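Local coordinates for RNA-directed RNA polymerase (Infectious pancreatic necrosis virus, PDB 3ZED), which probably replicates and transcribes the viral RNA genome as an RNA-dependent RNA polymerase, found both free and covalently attached to the genomic RNA, at residues B[107-112]-B[158-164]; B[635-639]-B[671-675]. The contacts are given in a common frame with arbitrary orientation. Residue numbers count along the deposited sequence, not the author numbering.

Interaction 1 of 2, residues B[107-112]-B[158-164]; sequences YPFHKP and QYGSGSY
His110, Tyr164 and Ser161 carry most of the contact between extended loop 107-112 and the end of strand 157-160 with the turn into helix 164-179. The two segments run roughly antiparallel (157° end to end), with His110 opposite Ser161 (CA to CA 5.1 Å). His110 (chi1 m) points its ring edge at the face of Tyr164 (chi1 m), a T-shaped pair with centroids 4.3 Å apart and planes at 59°; its CD2 lies 3.2 Å from Ser161 O, its CB 3.2 Å from Gly162 O (phi 54°), and NE2 bonds Gln167. Within the palm-domain region, the loop runs beside strands 157-160, 299-310 and 456-459, Pro108 and His110 touching Pro304. Ser163, the helix N-cap, bonds Gly166 N and Asp315 through OG. Ser161 (chi1 p) receives Lys111 N on OG (2.8 Å) and gives its backbone N to Lys111 O (3.0 Å). Gly160 CA lies 3.2 Å from Lys111 O, where a CB would clash. A cis peptide precedes Pro112; water bridges Pro112 O (2.7 Å) and Gly162 O (2.6 Å).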
loop_
_atom_site.group_PDB
_atom_site.type_symbol
_atom_site.label_atom_id
_atom_site.label_comp_id
_atom_site.label_asym_id
_atom_site.label_seq_id
_atom_site.Cartn_x
_atom_site.Cartn_y
_atom_site.Cartn_z
ATOM N N TYR B 107 7.898 -6.465 -21.823
ATOM C CA TYR B 107 6.938 -7.467 -22.263
ATOM C C TYR B 107 6.687 -8.464 -21.133
ATOM O O TYR B 107 7.419 -9.445 -21.005
ATOM C CB TYR B 107 7.436 -8.157 -23.551
ATOM C CG TYR B 107 7.379 -7.264 -24.772
ATOM C CD1 TYR B 107 8.438 -6.420 -25.096
ATOM C CD2 TYR B 107 6.281 -7.285 -25.625
ATOM C CE1 TYR B 107 8.394 -5.601 -26.229
ATOM C CE2 TYR B 107 6.246 -6.507 -26.783
ATOM C CZ TYR B 107 7.288 -5.637 -27.063
ATOM O OH TYR B 107 7.222 -4.838 -28.184
ATOM N N PRO B 108 5.699 -8.182 -20.257
ATOM C CA PRO B 108 5.443 -9.093 -19.127
ATOM C C PRO B 108 4.783 -10.395 -19.542
ATOM O O PRO B 108 4.099 -10.447 -20.562
ATOM C CB PRO B 108 4.493 -8.289 -18.237
ATOM C CG PRO B 108 3.769 -7.390 -19.168
ATOM C CD PRO B 108 4.764 -7.034 -20.247
ATOM N N PHE B 109 4.971 -11.437 -18.730
ATOM C CA PHE B 109 4.340 -12.730 -18.955
ATOM C C PHE B 109 2.955 -12.707 -18.357
ATOM O O PHE B 109 2.717 -12.083 -17.329
ATOM C CB PHE B 109 5.174 -13.889 -18.363
ATOM C CG PHE B 109 6.457 -14.164 -19.121
ATOM C CD1 PHE B 109 6.460 -14.986 -20.245
ATOM C CD2 PHE B 109 7.659 -13.594 -18.715
ATOM C CE1 PHE B 109 7.642 -15.220 -20.957
ATOM C CE2 PHE B 109 8.844 -13.830 -19.430
ATOM C CZ PHE B 109 8.826 -14.639 -20.546
ATOM N N HIS B 110 2.040 -13.366 -19.026
ATOM C CA HIS B 110 0.659 -13.493 -18.612
ATOM C C HIS B 110 0.399 -14.974 -18.508
ATOM O O HIS B 110 0.481 -15.680 -19.516
ATOM C CB HIS B 110 -0.252 -12.777 -19.623
ATOM C CG HIS B 110 -0.009 -11.301 -19.694
ATOM N ND1 HIS B 110 0.785 -10.745 -20.675
ATOM C CD2 HIS B 110 -0.443 -10.314 -18.878
ATOM C CE1 HIS B 110 0.789 -9.441 -20.445
ATOM N NE2 HIS B 110 0.054 -9.132 -19.386
ATOM N N LYS B 111 0.223 -15.484 -17.276
ATOM C CA LYS B 111 0.008 -16.918 -17.092
ATOM C C LYS B 111 -1.203 -17.196 -16.181
ATOM O O LYS B 111 -1.383 -16.496 -15.191
ATOM C CB LYS B 111 1.269 -17.633 -16.540
ATOM C CG LYS B 111 2.529 -17.558 -17.405
ATOM C CD LYS B 111 2.447 -18.344 -18.729
ATOM C CE LYS B 111 3.589 -17.945 -19.637
ATOM N NZ LYS B 111 3.441 -18.518 -20.989
ATOM N N PRO B 112 -2.024 -18.230 -16.484
ATOM C CA PRO B 112 -1.947 -19.095 -17.675
ATOM C C PRO B 112 -2.295 -18.302 -18.934
ATOM O O PRO B 112 -2.814 -17.185 -18.838
ATOM C CB PRO B 112 -2.976 -20.190 -17.373
ATOM C CG PRO B 112 -3.975 -19.539 -16.466
ATOM C CD PRO B 112 -3.190 -18.559 -15.640
ATOM N N GLN B 158 -9.966 -17.804 -11.730
ATOM C CA GLN B 158 -8.667 -18.209 -12.207
ATOM C C GLN B 158 -7.593 -17.383 -11.522
ATOM O O GLN B 158 -7.597 -16.158 -11.633
ATOM C CB GLN B 158 -8.555 -18.079 -13.741
ATOM C CG GLN B 158 -7.190 -18.511 -14.299
ATOM C CD GLN B 158 -6.886 -19.956 -13.996
ATOM O OE1 GLN B 158 -7.574 -20.859 -14.471
ATOM N NE2 GLN B 158 -5.879 -20.205 -13.163
ATOM N N TYR B 159 -6.672 -18.049 -10.817
ATOM C CA TYR B 159 -5.528 -17.338 -10.273
ATOM C C TYR B 159 -4.512 -17.188 -11.397
ATOM O O TYR B 159 -4.267 -18.145 -12.147
ATOM C CB TYR B 159 -4.911 -18.013 -9.035
ATOM C CG TYR B 159 -3.701 -17.254 -8.533
ATOM C CD1 TYR B 159 -3.846 -16.083 -7.793
ATOM C CD2 TYR B 159 -2.411 -17.638 -8.895
ATOM C CE1 TYR B 159 -2.739 -15.337 -7.390
ATOM C CE2 TYR B 159 -1.297 -16.885 -8.519
ATOM C CZ TYR B 159 -1.465 -15.744 -7.752
ATOM O OH TYR B 159 -0.368 -15.025 -7.330
ATOM N N GLY B 160 -3.955 -15.995 -11.524
ATOM C CA GLY B 160 -2.983 -15.716 -12.564
ATOM C C GLY B 160 -2.729 -14.243 -12.779
ATOM O O GLY B 160 -3.280 -13.407 -12.063
ATOM N N SER B 161 -1.919 -13.921 -13.802
ATOM C CA SER B 161 -1.492 -12.563 -14.121
ATOM C C SER B 161 -2.253 -11.976 -15.345
ATOM O O SER B 161 -1.738 -11.096 -16.043
ATOM C CB SER B 161 0.020 -12.534 -14.333
ATOM O OG SER B 161 0.441 -13.550 -15.230
ATOM N N GLY B 162 -3.490 -12.435 -15.549
ATOM C CA GLY B 162 -4.378 -11.935 -16.603
ATOM C C GLY B 162 -3.843 -11.931 -18.023
ATOM O O GLY B 162 -3.232 -12.905 -18.469
ATOM N N SER B 163 -4.087 -10.835 -18.745
ATOM C CA SER B 163 -3.702 -10.698 -20.153
ATOM C C SER B 163 -3.404 -9.253 -20.513
ATOM O O SER B 163 -3.649 -8.363 -19.701
ATOM C CB SER B 163 -4.816 -11.232 -21.058
ATOM O OG SER B 163 -6.007 -10.463 -20.973
ATOM N N TYR B 164 -2.888 -9.014 -21.736
ATOM C CA TYR B 164 -2.631 -7.658 -22.251
ATOM C C TYR B 164 -3.966 -6.907 -22.396
ATOM O O TYR B 164 -4.059 -5.771 -21.958
ATOM C CB TYR B 164 -1.886 -7.693 -23.595
ATOM C CG TYR B 164 -0.386 -7.876 -23.494
ATOM C CD1 TYR B 164 0.426 -6.869 -22.976
ATOM C CD2 TYR B 164 0.230 -9.020 -23.996
ATOM C CE1 TYR B 164 1.811 -7.017 -22.920
ATOM C CE2 TYR B 164 1.613 -9.175 -23.952
ATOM C CZ TYR B 164 2.400 -8.166 -23.422
ATOM O OH TYR B 164 3.761 -8.329 -23.396
HETATM O O HOH W 1 -3.602 -14.918 -20.028
#

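Interaction 2 of 2, residues B[635-639]-B[671-675]; sequences SLDKR and LSEPL
One turn of helix 625-645, residues 635-639, closed by Arg639 N to Ser635 O (3.1 Å), faces a non-regular segment, 671-675, with Leu636 and Pro674 nearest in backbone terms (CA to CA 7.6 Å). Polar contacts come from Arg639, whose extended side chain (chi1 m, chi2 and chi3 t, chi4 -89°) carries the guanidinium to successive backbone carbonyls. Arg639 NH2 donates to Leu671 O at 2.7 Å (164°), while NH1 makes weak bonds to the same Leu671 O (3.3 Å) and to Ser672 O (3.0 Å). Ser672 is helical in phi/psi, Leu671 lies in the bridge region (-108/16) and Glu673 to Leu675 are extended, which turns the carbonyls of Leu671 and Ser672 toward the guanidinium. In the packing, Glu673 C and Pro674 CA lie over one guanidinium face, Pro674 CA 3.7 Å from Arg639 NH2, and Leu636 CD2 (chi1 m, chi2 t) meets Pro674 CG at 4.1 Å. Arginine-to-carbonyl hydrogen bonds thus tie loop to helix within the thumb domain. Glu614 of helix 604-621 forms a salt bridge with Arg639 and accepts hydrogen bonds from Ser635 OG and Leu675 N, joining that helix to helix 625-645 and to the loop leading into helix 677-683.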
loop_
_atom_site.group_PDB
_atom_site.type_symbol
_atom_site.label_atom_id
_atom_site.label_comp_id
_atom_site.label_asym_id
_atom_site.label_seq_id
_atom_site.Cartn_x
_atom_site.Cartn_y
_atom_site.Cartn_z
ATOM N N SER B 635 -3.552 -32.080 5.329
ATOM C CA SER B 635 -2.395 -31.652 6.108
ATOM C C SER B 635 -1.676 -32.847 6.764
ATOM O O SER B 635 -0.445 -32.900 6.732
ATOM C CB SER B 635 -2.818 -30.644 7.168
ATOM O OG SER B 635 -1.809 -30.522 8.154
ATOM N N LEU B 636 -2.435 -33.796 7.343
ATOM C CA LEU B 636 -1.851 -34.966 8.006
ATOM C C LEU B 636 -1.323 -35.976 6.971
ATOM O O LEU B 636 -0.255 -36.549 7.190
ATOM C CB LEU B 636 -2.846 -35.622 8.981
ATOM C CG LEU B 636 -3.237 -34.799 10.241
ATOM C CD1 LEU B 636 -4.340 -35.490 11.036
ATOM C CD2 LEU B 636 -2.040 -34.561 11.165
ATOM N N ASP B 637 -2.026 -36.143 5.827
ATOM C CA ASP B 637 -1.592 -37.030 4.745
ATOM C C ASP B 637 -0.284 -36.515 4.118
ATOM O O ASP B 637 0.594 -37.324 3.828
ATOM C CB ASP B 637 -2.684 -37.191 3.675
ATOM C CG ASP B 637 -2.416 -38.287 2.655
ATOM O OD1 ASP B 637 -2.446 -39.481 3.041
ATOM O OD2 ASP B 637 -2.224 -37.954 1.462
ATOM N N LYS B 638 -0.147 -35.181 3.940
ATOM C CA LYS B 638 1.066 -34.551 3.403
ATOM C C LYS B 638 2.228 -34.713 4.384
ATOM O O LYS B 638 3.364 -34.909 3.950
ATOM C CB LYS B 638 0.853 -33.053 3.091
ATOM C CG LYS B 638 -0.110 -32.723 1.939
ATOM C CD LYS B 638 0.443 -32.975 0.548
ATOM C CE LYS B 638 -0.677 -32.957 -0.458
ATOM N NZ LYS B 638 -0.426 -33.903 -1.575
ATOM N N ARG B 639 1.943 -34.628 5.703
ATOM C CA ARG B 639 2.925 -34.791 6.773
ATOM C C ARG B 639 3.405 -36.245 6.850
ATOM O O ARG B 639 4.574 -36.486 7.162
ATOM C CB ARG B 639 2.331 -34.362 8.119
ATOM C CG ARG B 639 2.292 -32.860 8.352
ATOM C CD ARG B 639 1.783 -32.584 9.752
ATOM N NE ARG B 639 1.420 -31.179 9.945
ATOM C CZ ARG B 639 2.253 -30.234 10.360
ATOM N NH1 ARG B 639 3.517 -30.529 10.647
ATOM N NH2 ARG B 639 1.830 -28.990 10.499
ATOM N N LEU B 671 4.510 -23.988 12.309
ATOM C CA LEU B 671 3.646 -25.030 11.764
ATOM C C LEU B 671 4.345 -26.402 11.753
ATOM O O LEU B 671 3.857 -27.324 11.094
ATOM C CB LEU B 671 3.160 -24.649 10.346
ATOM C CG LEU B 671 2.364 -23.343 10.188
ATOM C CD1 LEU B 671 1.792 -23.217 8.775
ATOM C CD2 LEU B 671 1.256 -23.238 11.195
ATOM N N SER B 672 5.463 -26.554 12.522
ATOM C CA SER B 672 6.223 -27.811 12.618
ATOM C C SER B 672 5.377 -28.907 13.271
ATOM O O SER B 672 5.474 -30.076 12.881
ATOM C CB SER B 672 7.531 -27.611 13.371
ATOM O OG SER B 672 7.312 -27.136 14.687
ATOM N N GLU B 673 4.513 -28.521 14.234
ATOM C CA GLU B 673 3.571 -29.454 14.861
ATOM C C GLU B 673 2.171 -29.195 14.285
ATOM O O GLU B 673 1.865 -28.039 13.959
ATOM C CB GLU B 673 3.591 -29.350 16.396
ATOM C CG GLU B 673 4.729 -30.144 17.041
ATOM C CD GLU B 673 4.806 -31.626 16.712
ATOM O OE1 GLU B 673 3.838 -32.358 17.019
ATOM O OE2 GLU B 673 5.839 -32.057 16.147
ATOM N N PRO B 674 1.329 -30.237 14.079
ATOM C CA PRO B 674 -0.008 -29.989 13.499
ATOM C C PRO B 674 -0.844 -29.032 14.337
ATOM O O PRO B 674 -0.676 -28.949 15.560
ATOM C CB PRO B 674 -0.662 -31.380 13.474
ATOM C CG PRO B 674 0.461 -32.343 13.600
ATOM C CD PRO B 674 1.527 -31.667 14.390
ATOM N N LEU B 675 -1.716 -28.279 13.661
ATOM C CA LEU B 675 -2.642 -27.321 14.267
ATOM C C LEU B 675 -3.562 -28.027 15.294
ATOM O O LEU B 675 -4.115 -29.095 15.001
ATOM C CB LEU B 675 -3.489 -26.700 13.134
ATOM C CG LEU B 675 -4.328 -25.470 13.440
ATOM C CD1 LEU B 675 -4.580 -24.701 12.173
ATOM C CD2 LEU B 675 -5.677 -25.838 14.059
#

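Interaction 1 is a buried contact in the family's palm region, whereas interaction 2 lies at the surface of the thumb; they share no secondary-structure element, and their nearest atoms are about 18 Å apart. The 107-112/158-164 pair buries 474 Å² against 193 Å² for 635-639/671-675. In the first, two chain segments run side by side, and an aromatic pair, backbone and serine hydrogen bonds and a bridging water are spread along them, beside strands 299-310 and 456-459. The second depends mainly on one long charged side chain reaching from a helix to loop carbonyls, with Glu614 balancing its charge, and has little apolar packing.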